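Local coordinates for 70 kDa protein (Xanthomonas sp., PDB 4B2N) that cleaves natural rubber oxidatively and processively, working as a dioxygenase of the c-type cytochrome class with two covalently bound haems, at residues 240-245 with 597-602; 234-239 with 604-609; 110-115 with 223-228. All blocks are in the same frame, centred on the assembly; numbering follows the deposited sequence.

Interaction 1: residues 240-245 with 597-602; sequences LPWSTG and YSMWDN
At the edge of the pocket of the haem held by C191 and C194, L240, P241 and W242 of a loop meet Y597, just before helix 599-607, and M599 and W600 in its first turn; of these residues P241 alone lines the pocket, and the others pack behind it. The indole of W242 takes the edge of the Y597 ring on one face: CD2 of Y597 lies 3.5 Å above the plane of W242, over its centre, with the ring planes at 64°, a T-shaped pair. Y597 CB adds a CH-pi contact to the five-membered ring of W242. M599 bends back at chi2 and chi3, bringing its CE to 3.9 Å from CE3 of W242. The W600 indole lies against the backbone instead: the L240 carbonyl lies over one face, its O toward the rim, and P241 CB comes to 3.8 Å from W600 CZ2. The indole nitrogens of W242 and W600 are bonded to the carbonyls of D594 and D250. S598 N-caps the helix, its OG accepting from D601 N at 3.0 Å. The W242-Y597 pair thus joins the loop to the segment just before the helix, while W600 backs P241, which touches the haem in this c-type haem pocket.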
loop_
_atom_site.group_PDB
_atom_site.type_symbol
_atom_site.label_atom_id
_atom_site.label_comp_id
_atom_site.label_asym_id
_atom_site.label_seq_id
_atom_site.Cartn_x
_atom_site.Cartn_y
_atom_site.Cartn_z
ATOM N N LEU A 240 2.799 -14.689 -5.554
ATOM C CA LEU A 240 2.348 -13.405 -6.110
ATOM C C LEU A 240 0.978 -13.168 -5.517
ATOM O O LEU A 240 0.340 -14.102 -5.064
ATOM C CB LEU A 240 2.379 -13.374 -7.640
ATOM C CG LEU A 240 1.230 -14.059 -8.362
ATOM C CD1 LEU A 240 1.397 -14.305 -9.832
ATOM C CD2 LEU A 240 1.179 -15.359 -7.681
ATOM N N PRO A 241 0.559 -11.908 -5.438
ATOM C CA PRO A 241 -0.662 -11.607 -4.696
ATOM C C PRO A 241 -1.908 -11.950 -5.502
ATOM O O PRO A 241 -1.814 -12.156 -6.716
ATOM C CB PRO A 241 -0.589 -10.100 -4.426
ATOM C CG PRO A 241 0.533 -9.574 -5.214
ATOM C CD PRO A 241 1.238 -10.707 -5.964
ATOM N N TRP A 242 -3.053 -12.074 -4.802
ATOM C CA TRP A 242 -4.340 -12.368 -5.481
ATOM C C TRP A 242 -5.291 -11.303 -5.057
ATOM O O TRP A 242 -4.911 -10.430 -4.247
ATOM C CB TRP A 242 -4.779 -13.759 -5.027
ATOM C CG TRP A 242 -5.904 -14.368 -5.842
ATOM C CD1 TRP A 242 -7.254 -14.349 -5.517
ATOM C CD2 TRP A 242 -5.799 -15.155 -7.097
ATOM N NE1 TRP A 242 -7.984 -15.028 -6.476
ATOM C CE2 TRP A 242 -7.166 -15.533 -7.457
ATOM C CE3 TRP A 242 -4.751 -15.557 -7.919
ATOM C CZ2 TRP A 242 -7.452 -16.329 -8.579
ATOM C CZ3 TRP A 242 -5.031 -16.349 -9.065
ATOM C CH2 TRP A 242 -6.347 -16.716 -9.381
ATOM N N SER A 243 -6.527 -11.307 -5.569
ATOM C CA SER A 243 -7.461 -10.361 -5.035
ATOM C C SER A 243 -8.840 -10.958 -5.197
ATOM O O SER A 243 -9.045 -11.897 -6.007
ATOM C CB SER A 243 -7.367 -9.026 -5.784
ATOM O OG SER A 243 -7.645 -9.198 -7.157
ATOM N N THR A 244 -9.767 -10.384 -4.465
ATOM C CA THR A 244 -11.129 -10.736 -4.625
ATOM C C THR A 244 -11.810 -9.901 -5.667
ATOM O O THR A 244 -12.886 -10.310 -6.194
ATOM C CB THR A 244 -11.929 -10.707 -3.314
ATOM O OG1 THR A 244 -11.956 -9.390 -2.785
ATOM C CG2 THR A 244 -11.287 -11.627 -2.280
ATOM N N GLY A 245 -11.170 -8.785 -6.042
ATOM C CA GLY A 245 -11.771 -7.859 -6.993
ATOM C C GLY A 245 -10.732 -6.853 -7.417
ATOM O O GLY A 245 -9.552 -7.228 -7.604
ATOM N N TYR A 597 -9.765 -17.944 -3.503
ATOM C CA TYR A 597 -8.392 -18.401 -3.687
ATOM C C TYR A 597 -7.321 -17.542 -3.000
ATOM O O TYR A 597 -7.367 -16.315 -3.059
ATOM C CB TYR A 597 -8.059 -18.517 -5.153
ATOM C CG TYR A 597 -6.759 -19.235 -5.427
ATOM C CD1 TYR A 597 -6.655 -20.639 -5.255
ATOM C CD2 TYR A 597 -5.616 -18.520 -5.858
ATOM C CE1 TYR A 597 -5.497 -21.309 -5.488
ATOM C CE2 TYR A 597 -4.435 -19.190 -6.084
ATOM C CZ TYR A 597 -4.373 -20.590 -5.903
ATOM O OH TYR A 597 -3.210 -21.227 -6.186
ATOM N N SER A 598 -6.309 -18.216 -2.427
ATOM C CA SER A 598 -5.158 -17.529 -1.847
ATOM C C SER A 598 -3.946 -18.132 -2.484
ATOM O O SER A 598 -3.597 -19.295 -2.192
ATOM C CB SER A 598 -5.065 -17.804 -0.385
ATOM O OG SER A 598 -3.828 -17.298 0.129
ATOM N N MET A 599 -3.279 -17.353 -3.330
ATOM C CA MET A 599 -2.015 -17.816 -3.917
ATOM C C MET A 599 -0.997 -18.075 -2.791
ATOM O O MET A 599 -0.274 -19.033 -2.826
ATOM C CB MET A 599 -1.541 -16.783 -4.897
ATOM C CG MET A 599 -0.293 -17.175 -5.596
ATOM S SD MET A 599 -0.616 -18.306 -6.928
ATOM C CE MET A 599 -1.232 -17.145 -8.095
ATOM N N TRP A 600 -0.903 -17.164 -1.808
ATOM C CA TRP A 600 0.090 -17.338 -0.734
ATOM C C TRP A 600 -0.079 -18.659 -0.008
ATOM O O TRP A 600 0.929 -19.384 0.156
ATOM C CB TRP A 600 0.035 -16.241 0.329
ATOM C CG TRP A 600 0.128 -14.805 -0.179
ATOM C CD1 TRP A 600 -0.756 -13.776 0.124
ATOM C CD2 TRP A 600 1.186 -14.192 -0.982
ATOM N NE1 TRP A 600 -0.359 -12.600 -0.470
ATOM C CE2 TRP A 600 0.827 -12.784 -1.138
ATOM C CE3 TRP A 600 2.348 -14.649 -1.593
ATOM C CZ2 TRP A 600 1.588 -11.911 -1.899
ATOM C CZ3 TRP A 600 3.153 -13.728 -2.282
ATOM C CH2 TRP A 600 2.771 -12.411 -2.474
ATOM N N ASP A 601 -1.336 -18.979 0.391
ATOM C CA ASP A 601 -1.634 -20.279 1.026
ATOM C C ASP A 601 -1.151 -21.478 0.229
ATOM O O ASP A 601 -0.591 -22.413 0.800
ATOM C CB ASP A 601 -3.105 -20.456 1.326
ATOM C CG ASP A 601 -3.587 -19.484 2.392
ATOM O OD1 ASP A 601 -2.774 -18.868 3.106
ATOM O OD2 ASP A 601 -4.802 -19.358 2.519
ATOM N N ASN A 602 -1.376 -21.468 -1.072
ATOM C CA ASN A 602 -1.027 -22.615 -1.885
ATOM C C ASN A 602 0.432 -22.658 -2.170
ATOM O O ASN A 602 1.011 -23.743 -2.250
ATOM C CB ASN A 602 -1.905 -22.681 -3.161
ATOM C CG ASN A 602 -3.368 -22.924 -2.773
ATOM O OD1 ASN A 602 -4.181 -21.999 -2.644
ATOM N ND2 ASN A 602 -3.658 -24.154 -2.441
#

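Interaction 2: residues 234-239 with 604-609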
loop_
_atom_site.group_PDB
_atom_site.type_symbol
_atom_site.label_atom_id
_atom_site.label_comp_id
_atom_site.label_asym_id
_atom_site.label_seq_id
_atom_site.Cartn_x
_atom_site.Cartn_y
_atom_site.Cartn_z
ATOM N N LEU A 234 9.279 -27.209 -14.676
ATOM C CA LEU A 234 8.637 -27.986 -13.627
ATOM C C LEU A 234 8.321 -27.176 -12.357
ATOM O O LEU A 234 7.781 -27.713 -11.396
ATOM C CB LEU A 234 9.437 -29.263 -13.333
ATOM C CG LEU A 234 9.507 -30.274 -14.503
ATOM C CD1 LEU A 234 10.290 -31.510 -14.056
ATOM C CD2 LEU A 234 8.134 -30.606 -15.128
ATOM N N GLY A 235 8.612 -25.879 -12.387
ATOM C CA GLY A 235 8.642 -25.054 -11.194
ATOM C C GLY A 235 7.402 -24.964 -10.315
ATOM O O GLY A 235 6.259 -25.273 -10.704
ATOM N N ASN A 236 7.647 -24.535 -9.095
ATOM C CA ASN A 236 6.567 -24.347 -8.183
ATOM C C ASN A 236 5.649 -23.183 -8.626
ATOM O O ASN A 236 6.067 -22.283 -9.387
ATOM C CB ASN A 236 7.157 -24.063 -6.791
ATOM C CG ASN A 236 7.572 -25.333 -6.041
ATOM O OD1 ASN A 236 7.791 -26.394 -6.654
ATOM N ND2 ASN A 236 7.690 -25.237 -4.693
ATOM N N LEU A 237 4.421 -23.162 -8.101
ATOM C CA LEU A 237 3.591 -21.924 -8.061
ATOM C C LEU A 237 4.412 -20.677 -7.628
ATOM O O LEU A 237 5.307 -20.814 -6.777
ATOM C CB LEU A 237 2.459 -22.118 -7.047
ATOM C CG LEU A 237 1.055 -22.394 -7.563
ATOM C CD1 LEU A 237 1.019 -23.090 -8.927
ATOM C CD2 LEU A 237 0.257 -23.142 -6.502
ATOM N N LEU A 238 4.102 -19.488 -8.179
ATOM C CA LEU A 238 4.875 -18.264 -7.835
ATOM C C LEU A 238 4.287 -17.573 -6.650
ATOM O O LEU A 238 3.077 -17.584 -6.505
ATOM C CB LEU A 238 4.831 -17.318 -8.988
ATOM C CG LEU A 238 5.494 -17.938 -10.238
ATOM C CD1 LEU A 238 5.410 -16.990 -11.442
ATOM C CD2 LEU A 238 6.921 -18.400 -10.015
ATOM N N PRO A 239 5.120 -16.987 -5.784
ATOM C CA PRO A 239 4.560 -16.225 -4.662
ATOM C C PRO A 239 4.075 -14.837 -5.247
ATOM O O PRO A 239 4.870 -13.953 -5.477
ATOM C CB PRO A 239 5.713 -16.083 -3.697
ATOM C CG PRO A 239 6.962 -16.289 -4.552
ATOM C CD PRO A 239 6.589 -17.187 -5.702
ATOM N N ALA A 604 2.835 -21.636 -0.034
ATOM C CA ALA A 604 3.248 -22.241 1.241
ATOM C C ALA A 604 3.023 -23.755 1.281
ATOM O O ALA A 604 3.982 -24.495 1.577
ATOM C CB ALA A 604 2.501 -21.571 2.384
ATOM N N ALA A 605 1.802 -24.200 0.939
ATOM C CA ALA A 605 1.461 -25.644 0.952
ATOM C C ALA A 605 2.422 -26.341 0.041
ATOM O O ALA A 605 3.072 -27.343 0.397
ATOM C CB ALA A 605 0.038 -25.844 0.464
ATOM N N GLN A 606 2.593 -25.790 -1.146
ATOM C CA GLN A 606 3.435 -26.520 -2.101
ATOM C C GLN A 606 4.905 -26.553 -1.672
ATOM O O GLN A 606 5.550 -27.609 -1.794
ATOM C CB GLN A 606 3.299 -25.950 -3.544
ATOM C CG GLN A 606 4.149 -26.723 -4.548
ATOM C CD GLN A 606 4.062 -26.112 -5.929
ATOM O OE1 GLN A 606 3.983 -24.888 -6.057
ATOM N NE2 GLN A 606 3.997 -26.965 -6.971
ATOM N N TYR A 607 5.470 -25.425 -1.230
ATOM C CA TYR A 607 6.849 -25.467 -0.725
ATOM C C TYR A 607 7.011 -26.329 0.528
ATOM O O TYR A 607 8.116 -26.695 0.873
ATOM C CB TYR A 607 7.364 -24.063 -0.376
ATOM C CG TYR A 607 7.923 -23.380 -1.607
ATOM C CD1 TYR A 607 7.086 -22.664 -2.463
ATOM C CD2 TYR A 607 9.246 -23.509 -1.945
ATOM C CE1 TYR A 607 7.577 -22.039 -3.624
ATOM C CE2 TYR A 607 9.754 -22.889 -3.067
ATOM C CZ TYR A 607 8.932 -22.146 -3.907
ATOM O OH TYR A 607 9.482 -21.593 -5.065
ATOM N N LEU A 608 5.935 -26.584 1.240
ATOM C CA LEU A 608 6.026 -27.364 2.478
ATOM C C LEU A 608 5.587 -28.822 2.195
ATOM O O LEU A 608 5.362 -29.623 3.110
ATOM C CB LEU A 608 5.204 -26.669 3.589
ATOM C CG LEU A 608 5.862 -25.385 4.113
ATOM C CD1 LEU A 608 4.854 -24.707 5.032
ATOM C CD2 LEU A 608 7.250 -25.534 4.772
ATOM N N ASN A 609 5.460 -29.178 0.898
ATOM C CA ASN A 609 5.094 -30.548 0.498
ATOM C C ASN A 609 3.757 -31.003 1.012
ATOM O O ASN A 609 3.603 -32.203 1.282
ATOM C CB ASN A 609 6.119 -31.560 1.024
ATOM C CG ASN A 609 7.511 -31.282 0.486
ATOM O OD1 ASN A 609 7.673 -31.128 -0.706
ATOM N ND2 ASN A 609 8.501 -31.160 1.368
HETATM O O HOH W 1 3.891 -26.089 -9.750
HETATM O O HOH W 2 7.888 -20.294 -6.755
#
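The loop 234-239 runs past the last turn of helix 599-607, with N236 nearest Q606 (CA to CA 7.2 Å), and the helix ends just beyond in a Schellman motif whose C-prime residue, N609, has positive phi. Q606 reaches out from the helix with CG anti to its backbone N and an extended chain beyond, and the two ends of its amide reach two backbone groups of the loop, one directly and one through water. OE1 of Q606 accepts from L237 N at 2.7 Å, in the carbonyl plane and on a lone pair, though the N-H is bent to 138°. The NE2 end donates to a water that in turn donates to the G235 carbonyl; together with the OE1 bond, this settles how the amide is turned. The N236 side chain lies flat over this amide, the two planes 13° apart and N236 CG 3.6 Å from Q606 CD. Its ND2 sits 3.2 Å above the centre of the Y607 ring, the amide turned at 70° to the ring plane, so the N236 amide stacks on Q606 while its ND2 meets the face of Y607. Y607 OH shares a second water, which lies at the edge of the ring in its plane, with the carbonyl O of L237; that water donates to L237 O at 2.6 Å. Around the contact, L237 packs on N602 and V603 of helix 599-607 and on Y612, while A604 and Y607 lean on L257 and L261 of helix 253-261, and Y607 also touches P271 and I322 in loops.

Interaction 3: residues 110-115 with 223-228; sequences PMALAT and SDMFRT
M111 and A112 press against M225 and T228 where helix 218-226 ends. The M111 chain leaves the backbone with CG anti to the carbonyl carbon (chi1 -58°), continues extended, and bends at chi3, which swings CE toward the other methionine. M225 also has CG anti to its carbonyl carbon but bends at chi2 (-70°), which places SD over A112, where it lies 3.5 Å from the A112 CB. The two side chains cross at about a right angle, and their methyls meet closely: M111 CE is 3.3 Å from M225 CE, tighter than usual for carbons, and 3.6 Å from M225 CG. OG1 of T228 sits between the backbone N and the carbonyl carbon (chi1 72°), from where it donates to M225 O at 2.6 Å, in the carbonyl plane on a lone pair; T228 N donates to the same oxygen, so two bonds from one residue hold the carbonyl at the helix end. OG1 also accepts from a water that takes the N-H of L113 at 3.0 Å, linking strand to helix end. Away from the contact, R227 forms a salt bridge with D224, which also pairs with R140. M111 and A112 form a classic beta bulge opposite I187, so the contact joins the edge strand 112-113, paired with strand 186-189 and leading into helix 114-118, to the end of helix 218-226.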
loop_
_atom_site.group_PDB
_atom_site.type_symbol
_atom_site.label_atom_id
_atom_site.label_comp_id
_atom_site.label_asym_id
_atom_site.label_seq_id
_atom_site.Cartn_x
_atom_site.Cartn_y
_atom_site.Cartn_z
ATOM N N PRO A 110 9.005 -12.369 -11.407
ATOM C CA PRO A 110 8.530 -12.446 -12.796
ATOM C C PRO A 110 7.406 -13.457 -12.935
ATOM O O PRO A 110 7.447 -14.512 -12.277
ATOM C CB PRO A 110 9.752 -12.975 -13.549
ATOM C CG PRO A 110 10.916 -12.364 -12.822
ATOM C CD PRO A 110 10.483 -12.402 -11.346
ATOM N N MET A 111 6.468 -13.209 -13.845
ATOM C CA MET A 111 5.305 -14.100 -13.991
ATOM C C MET A 111 5.268 -14.826 -15.318
ATOM O O MET A 111 4.705 -15.894 -15.379
ATOM C CB MET A 111 3.972 -13.387 -13.754
ATOM C CG MET A 111 3.917 -12.776 -12.392
ATOM S SD MET A 111 2.450 -11.735 -12.101
ATOM C CE MET A 111 2.382 -10.847 -13.643
ATOM N N ALA A 112 5.793 -14.214 -16.383
ATOM C CA ALA A 112 5.612 -14.725 -17.766
ATOM C C ALA A 112 6.813 -14.380 -18.626
ATOM O O ALA A 112 7.487 -13.353 -18.414
ATOM C CB ALA A 112 4.332 -14.116 -18.340
ATOM N N LEU A 113 7.106 -15.201 -19.628
ATOM C CA LEU A 113 8.030 -14.844 -20.670
ATOM C C LEU A 113 7.453 -13.667 -21.430
ATOM O O LEU A 113 6.202 -13.508 -21.566
ATOM C CB LEU A 113 8.164 -16.040 -21.666
ATOM C CG LEU A 113 8.644 -17.337 -21.019
ATOM C CD1 LEU A 113 8.348 -18.442 -22.046
ATOM C CD2 LEU A 113 10.140 -17.335 -20.729
ATOM N N ALA A 114 8.340 -12.819 -21.923
ATOM C CA ALA A 114 7.846 -11.748 -22.772
ATOM C C ALA A 114 6.941 -12.238 -23.953
ATOM O O ALA A 114 5.867 -11.640 -24.247
ATOM C CB ALA A 114 9.019 -10.924 -23.238
ATOM N N THR A 115 7.300 -13.351 -24.572
ATOM C CA THR A 115 6.437 -13.856 -25.664
ATOM C C THR A 115 5.078 -14.343 -25.189
ATOM O O THR A 115 4.034 -14.149 -25.875
ATOM C CB THR A 115 7.178 -14.912 -26.528
ATOM O OG1 THR A 115 8.151 -14.184 -27.290
ATOM C CG2 THR A 115 6.211 -15.635 -27.513
ATOM N N SER A 223 -4.066 -15.092 -12.489
ATOM C CA SER A 223 -4.801 -16.193 -13.141
ATOM C C SER A 223 -4.431 -16.324 -14.606
ATOM O O SER A 223 -4.041 -17.460 -15.073
ATOM C CB SER A 223 -6.309 -15.956 -12.988
ATOM O OG SER A 223 -6.969 -17.017 -13.618
ATOM N N ASP A 224 -4.491 -15.207 -15.342
ATOM C CA ASP A 224 -4.074 -15.246 -16.746
ATOM C C ASP A 224 -2.640 -15.742 -16.877
ATOM O O ASP A 224 -2.342 -16.604 -17.726
ATOM C CB ASP A 224 -4.229 -13.912 -17.491
ATOM C CG ASP A 224 -5.695 -13.477 -17.635
ATOM O OD1 ASP A 224 -6.637 -14.280 -17.396
ATOM O OD2 ASP A 224 -5.887 -12.317 -18.030
ATOM N N MET A 225 -1.734 -15.142 -16.107
ATOM C CA MET A 225 -0.291 -15.421 -16.297
ATOM C C MET A 225 0.024 -16.892 -16.010
ATOM O O MET A 225 0.904 -17.517 -16.675
ATOM C CB MET A 225 0.511 -14.523 -15.330
ATOM C CG MET A 225 0.427 -13.062 -15.666
ATOM S SD MET A 225 1.333 -12.817 -17.147
ATOM C CE MET A 225 1.913 -11.155 -16.848
ATOM N N PHE A 226 -0.728 -17.429 -15.065
ATOM C CA PHE A 226 -0.530 -18.795 -14.586
ATOM C C PHE A 226 -0.742 -19.756 -15.759
ATOM O O PHE A 226 -0.106 -20.808 -15.789
ATOM C CB PHE A 226 -1.440 -19.181 -13.376
ATOM C CG PHE A 226 -1.359 -20.678 -13.045
ATOM C CD1 PHE A 226 -0.197 -21.198 -12.496
ATOM C CD2 PHE A 226 -2.405 -21.559 -13.346
ATOM C CE1 PHE A 226 -0.084 -22.566 -12.233
ATOM C CE2 PHE A 226 -2.278 -22.929 -13.110
ATOM C CZ PHE A 226 -1.134 -23.424 -12.547
ATOM N N ARG A 227 -1.607 -19.384 -16.718
ATOM C CA ARG A 227 -1.940 -20.284 -17.839
ATOM C C ARG A 227 -1.010 -20.099 -19.018
ATOM O O ARG A 227 -1.208 -20.699 -20.048
ATOM C CB ARG A 227 -3.386 -20.092 -18.309
ATOM C CG ARG A 227 -4.415 -20.371 -17.206
ATOM C CD ARG A 227 -5.828 -20.528 -17.771
ATOM N NE ARG A 227 -6.354 -19.317 -18.369
ATOM C CZ ARG A 227 -6.759 -18.235 -17.680
ATOM N NH1 ARG A 227 -6.696 -18.156 -16.338
ATOM N NH2 ARG A 227 -7.231 -17.203 -18.346
ATOM N N THR A 228 -0.010 -19.220 -18.899
ATOM C CA THR A 228 0.996 -19.127 -19.917
ATOM C C THR A 228 2.159 -20.127 -19.724
ATOM O O THR A 228 2.265 -20.760 -18.664
ATOM C CB THR A 228 1.561 -17.672 -20.004
ATOM O OG1 THR A 228 2.389 -17.397 -18.858
ATOM C CG2 THR A 228 0.415 -16.626 -20.220
HETATM O O HOH W 3 5.063 -17.326 -19.471
#

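How the interactions relate
Along the chain, interaction 3 closes first; interaction 2 then opens and encloses interaction 1, whose segments are nested within its loop. The centres of interactions 1 and 2 lie about 13 Å apart, and the centre of interaction 3 is about 16 Å from each, all on the same side of the chain's centre. Interactions 1 and 2 use consecutive parts of one loop, between helices 218-226 and 253-261, against the two ends of helix 599-607, and W600 CZ3 meets P239 C at 3.3 Å. Interaction 3 adds helix 218-226 and strand 112-113: S223 touches W242, and F226 touches L237. The loop thus joins these sequence-distant elements and reaches the haem at P241.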